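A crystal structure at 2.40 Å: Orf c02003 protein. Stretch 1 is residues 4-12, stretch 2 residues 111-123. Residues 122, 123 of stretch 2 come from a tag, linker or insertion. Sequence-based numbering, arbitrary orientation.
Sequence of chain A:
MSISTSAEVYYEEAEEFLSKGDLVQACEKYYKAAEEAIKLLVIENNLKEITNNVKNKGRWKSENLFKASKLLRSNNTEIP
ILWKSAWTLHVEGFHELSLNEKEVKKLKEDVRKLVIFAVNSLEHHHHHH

Stretch 1 (4-12) STSAEVYYE
Stretch 2 (111-123) VRKLVIFAVNSLE

The centre of this contact is small and apolar: Ala7 on one helix sits over Val115 on the other, with Ala7 CB 4.0 Å from Val115 CG1. Their CA atoms are 6.1 Å apart, the closest of the register pairs, and a methyl facing a branched valine suits that spacing. Both side chains point toward the opposing stretch and both are buried. Val115, at chi1 173° (t), also meets the aromatic residue one turn further along: its CG2 lies 4.4 Å from Tyr11 CD1.

The backbone frame is simple. Residues 6-12 are helical, and stretch 2 is helical from its first residue, 111, through at least Asn120, the first helix continuing later in the chain and the second beginning earlier. Their axes approach to 9.6 Å and run nearly antiparallel, with 156° between their N-to-C directions and a signed crossing angle of -156°. The register therefore counts up on one side and down on the other: Thr5 lies across from Val119 (CA to CA 7.3 Å), Ala7 from Val115, and Tyr11 from Arg112 (CA to CA 7.4 Å). Ordinary i to i+4 bonds hold each helix, such as Tyr11 N to Ala7 O at 3.1 Å and Val119 N to Val115 O at 3.0 Å. Val111, Val115 and Val119, spaced four apart and all in rotamer t, point toward stretch 1.

Tyr11 contributes the largest covered area. With chi1 at -168° (t) and chi2 at 77°, its ring reaches across the interface, and Val111 CG1 meets the ring edge, 4.2 Å from Tyr11 CD1. The phenol end passes beside Arg112, where Tyr11 OH comes within 3.3 Å of Arg112 CB; the hydroxyl is hydrogen-bonded elsewhere in the structure. Arg112 leaves its backbone sideways, chi1 and chi2 both t, so an exposed residue can cover the tyrosine with the aliphatic base of its side chain.

Toward the N-terminus of stretch 1, Val119 lays its CG2 methyl against two polar residues, 3.6 Å from Glu8 CD and 3.9 Å from Thr5 OG1; these are packing contacts. Glu8 starts sideways, but chi1 -68° (m), chi2 169° (t) and chi3 -70° bring its end nearer the second helix. Its CG also lies 4.1 Å from Val115 CG1, so its methylene carbon extends the apolar patch before the carboxylate begins.

That carboxylate folds back onto its own helix start. Thr5, at the N-cap with phi/psi -87/165 and chi1 57° (p), accepts from Glu8 N through OG1 at 3.1 Å. In return, Glu8 OE1 accepts from Thr5 N at 2.8 Å and from Thr5 OG1 at 2.8 Å. This reciprocal capping box gives Thr5 N, Thr5 OG1, Glu8 N and Glu8 OE1 partners within stretch 1, while Thr5 CG2 remains available to touch CD1 of Leu122, a tag residue, at 3.9 Å.

No hydrogen bond crosses between the stretches. The 389 Å² buried in total, both sides summed, comes from side-chain packing, while Thr5 and Glu8 bond to each other at the polar edge.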

# COMPACT_ATOMS: atom_id res chain seq x y z
N SER A 4 -10.10 -11.69 6.47
CA SER A 4 -9.24 -10.82 5.68
C SER A 4 -9.20 -9.37 6.15
O SER A 4 -10.18 -8.82 6.65
CB SER A 4 -9.66 -10.88 4.21
OG SER A 4 -9.64 -12.23 3.74
N THR A 5 -8.04 -8.76 5.98
CA THR A 5 -7.85 -7.37 6.36
C THR A 5 -8.29 -6.55 5.17
O THR A 5 -8.47 -7.09 4.08
CB THR A 5 -6.37 -7.10 6.65
OG1 THR A 5 -5.59 -7.45 5.50
CG2 THR A 5 -5.91 -7.95 7.83
N SER A 6 -8.50 -5.26 5.37
CA SER A 6 -8.88 -4.41 4.25
C SER A 6 -7.73 -4.41 3.23
O SER A 6 -7.95 -4.33 2.02
CB SER A 6 -9.14 -2.99 4.75
OG SER A 6 -8.01 -2.50 5.46
N ALA A 7 -6.51 -4.51 3.73
CA ALA A 7 -5.31 -4.53 2.88
C ALA A 7 -5.38 -5.73 1.92
O ALA A 7 -5.24 -5.57 0.70
CB ALA A 7 -4.06 -4.62 3.74
N GLU A 8 -5.61 -6.91 2.49
CA GLU A 8 -5.70 -8.14 1.70
C GLU A 8 -6.80 -8.11 0.66
O GLU A 8 -6.64 -8.65 -0.44
CB GLU A 8 -5.92 -9.34 2.63
CG GLU A 8 -4.72 -9.64 3.49
CD GLU A 8 -5.01 -10.64 4.60
OE1 GLU A 8 -5.75 -10.28 5.55
OE2 GLU A 8 -4.51 -11.79 4.51
N VAL A 9 -7.91 -7.46 0.99
CA VAL A 9 -9.04 -7.37 0.08
C VAL A 9 -8.75 -6.48 -1.13
O VAL A 9 -9.08 -6.84 -2.27
CB VAL A 9 -10.30 -6.84 0.79
CG1 VAL A 9 -11.43 -6.70 -0.21
CG2 VAL A 9 -10.70 -7.80 1.89
N TYR A 10 -8.15 -5.32 -0.89
CA TYR A 10 -7.80 -4.43 -1.99
C TYR A 10 -6.83 -5.13 -2.93
O TYR A 10 -6.95 -5.02 -4.14
CB TYR A 10 -7.18 -3.13 -1.47
CG TYR A 10 -8.21 -2.12 -1.07
CD1 TYR A 10 -9.17 -1.68 -1.99
CD2 TYR A 10 -8.21 -1.56 0.21
CE1 TYR A 10 -10.09 -0.70 -1.64
CE2 TYR A 10 -9.14 -0.59 0.57
CZ TYR A 10 -10.07 -0.15 -0.36
OH TYR A 10 -10.91 0.90 -0.04
N TYR A 11 -5.87 -5.86 -2.37
CA TYR A 11 -4.89 -6.59 -3.16
C TYR A 11 -5.59 -7.60 -4.09
O TYR A 11 -5.33 -7.64 -5.30
CB TYR A 11 -3.92 -7.35 -2.26
CG TYR A 11 -2.71 -7.89 -3.00
CD1 TYR A 11 -1.66 -7.04 -3.38
CD2 TYR A 11 -2.64 -9.23 -3.37
CE1 TYR A 11 -0.58 -7.51 -4.10
CE2 TYR A 11 -1.56 -9.72 -4.10
CZ TYR A 11 -0.53 -8.85 -4.46
OH TYR A 11 0.54 -9.33 -5.19
N GLU A 12 -6.46 -8.42 -3.51
CA GLU A 12 -7.18 -9.41 -4.29
C GLU A 12 -7.97 -8.73 -5.41
O GLU A 12 -7.98 -9.23 -6.54
CB GLU A 12 -8.12 -10.21 -3.40
N VAL A 111 4.01 -4.18 -3.19
CA VAL A 111 2.81 -3.96 -2.40
C VAL A 111 2.48 -5.26 -1.64
O VAL A 111 2.17 -5.22 -0.45
CB VAL A 111 1.60 -3.61 -3.29
CG1 VAL A 111 0.35 -3.49 -2.44
CG2 VAL A 111 1.86 -2.30 -4.03
N ARG A 112 2.57 -6.39 -2.34
CA ARG A 112 2.29 -7.69 -1.72
C ARG A 112 3.11 -7.87 -0.46
O ARG A 112 2.59 -8.26 0.59
CB ARG A 112 2.61 -8.83 -2.69
CG ARG A 112 1.94 -10.16 -2.32
CD ARG A 112 2.76 -11.38 -2.77
NE ARG A 112 1.93 -12.54 -3.11
CZ ARG A 112 1.06 -13.14 -2.30
NH1 ARG A 112 0.87 -12.70 -1.05
NH2 ARG A 112 0.35 -14.17 -2.74
N LYS A 113 4.40 -7.59 -0.56
CA LYS A 113 5.32 -7.74 0.56
C LYS A 113 4.92 -6.81 1.70
O LYS A 113 5.05 -7.13 2.87
CB LYS A 113 6.75 -7.41 0.09
CG LYS A 113 7.86 -7.94 0.99
CD LYS A 113 9.22 -7.90 0.27
CE LYS A 113 10.36 -8.44 1.13
NZ LYS A 113 11.68 -8.29 0.43
N LEU A 114 4.42 -5.65 1.32
CA LEU A 114 4.00 -4.68 2.31
C LEU A 114 2.75 -5.18 3.00
O LEU A 114 2.63 -5.14 4.22
CB LEU A 114 3.73 -3.34 1.61
CG LEU A 114 3.28 -2.18 2.47
CD1 LEU A 114 4.21 -2.01 3.67
CD2 LEU A 114 3.25 -0.93 1.61
N VAL A 115 1.81 -5.67 2.20
CA VAL A 115 0.56 -6.17 2.73
C VAL A 115 0.79 -7.26 3.76
O VAL A 115 0.25 -7.20 4.86
CB VAL A 115 -0.34 -6.70 1.59
CG1 VAL A 115 -1.58 -7.36 2.16
CG2 VAL A 115 -0.74 -5.55 0.68
N ILE A 116 1.61 -8.25 3.41
CA ILE A 116 1.89 -9.35 4.32
C ILE A 116 2.61 -8.90 5.57
O ILE A 116 2.37 -9.43 6.65
CB ILE A 116 2.69 -10.46 3.63
CG1 ILE A 116 4.07 -9.94 3.23
CG2 ILE A 116 1.92 -10.97 2.40
CD1 ILE A 116 5.02 -11.01 2.72
N PHE A 117 3.50 -7.92 5.46
CA PHE A 117 4.19 -7.44 6.64
C PHE A 117 3.13 -6.97 7.63
O PHE A 117 3.20 -7.29 8.81
CB PHE A 117 5.13 -6.27 6.30
CG PHE A 117 6.47 -6.70 5.74
CD1 PHE A 117 7.16 -7.78 6.30
CD2 PHE A 117 7.05 -6.00 4.69
CE1 PHE A 117 8.42 -8.15 5.81
CE2 PHE A 117 8.31 -6.35 4.20
CZ PHE A 117 9.00 -7.43 4.76
N ALA A 118 2.16 -6.22 7.13
CA ALA A 118 1.08 -5.71 7.98
C ALA A 118 0.34 -6.87 8.63
O ALA A 118 0.31 -7.00 9.86
CB ALA A 118 0.12 -4.88 7.15
N VAL A 119 -0.24 -7.72 7.79
CA VAL A 119 -0.97 -8.88 8.26
C VAL A 119 -0.21 -9.62 9.37
O VAL A 119 -0.82 -10.15 10.30
CB VAL A 119 -1.22 -9.84 7.09
CG1 VAL A 119 -1.92 -11.09 7.59
CG2 VAL A 119 -2.07 -9.15 6.05
N ASN A 120 1.11 -9.63 9.27
CA ASN A 120 1.94 -10.30 10.26
C ASN A 120 2.06 -9.53 11.56
O ASN A 120 2.12 -10.13 12.63
CB ASN A 120 3.33 -10.57 9.69
CG ASN A 120 3.36 -11.81 8.83
OD1 ASN A 120 2.42 -12.08 8.07
ND2 ASN A 120 4.44 -12.58 8.93
N SER A 121 2.10 -8.21 11.46
CA SER A 121 2.24 -7.39 12.66
C SER A 121 1.05 -7.60 13.59
O SER A 121 1.09 -7.21 14.76
CB SER A 121 2.36 -5.91 12.30
OG SER A 121 1.15 -5.40 11.78
N LEU A 122 -0.01 -8.21 13.07
CA LEU A 122 -1.21 -8.48 13.86
C LEU A 122 -0.98 -9.72 14.70
O LEU A 122 -0.88 -9.65 15.93
CB LEU A 122 -2.41 -8.71 12.95
CG LEU A 122 -3.01 -7.57 12.13
CD1 LEU A 122 -4.17 -8.11 11.32
CD2 LEU A 122 -3.50 -6.46 13.05
N GLU A 123 -0.90 -10.86 14.02
CA GLU A 123 -0.69 -12.14 14.70
C GLU A 123 0.80 -12.41 14.93
O GLU A 123 1.20 -13.59 14.77
CB GLU A 123 -1.31 -13.26 13.87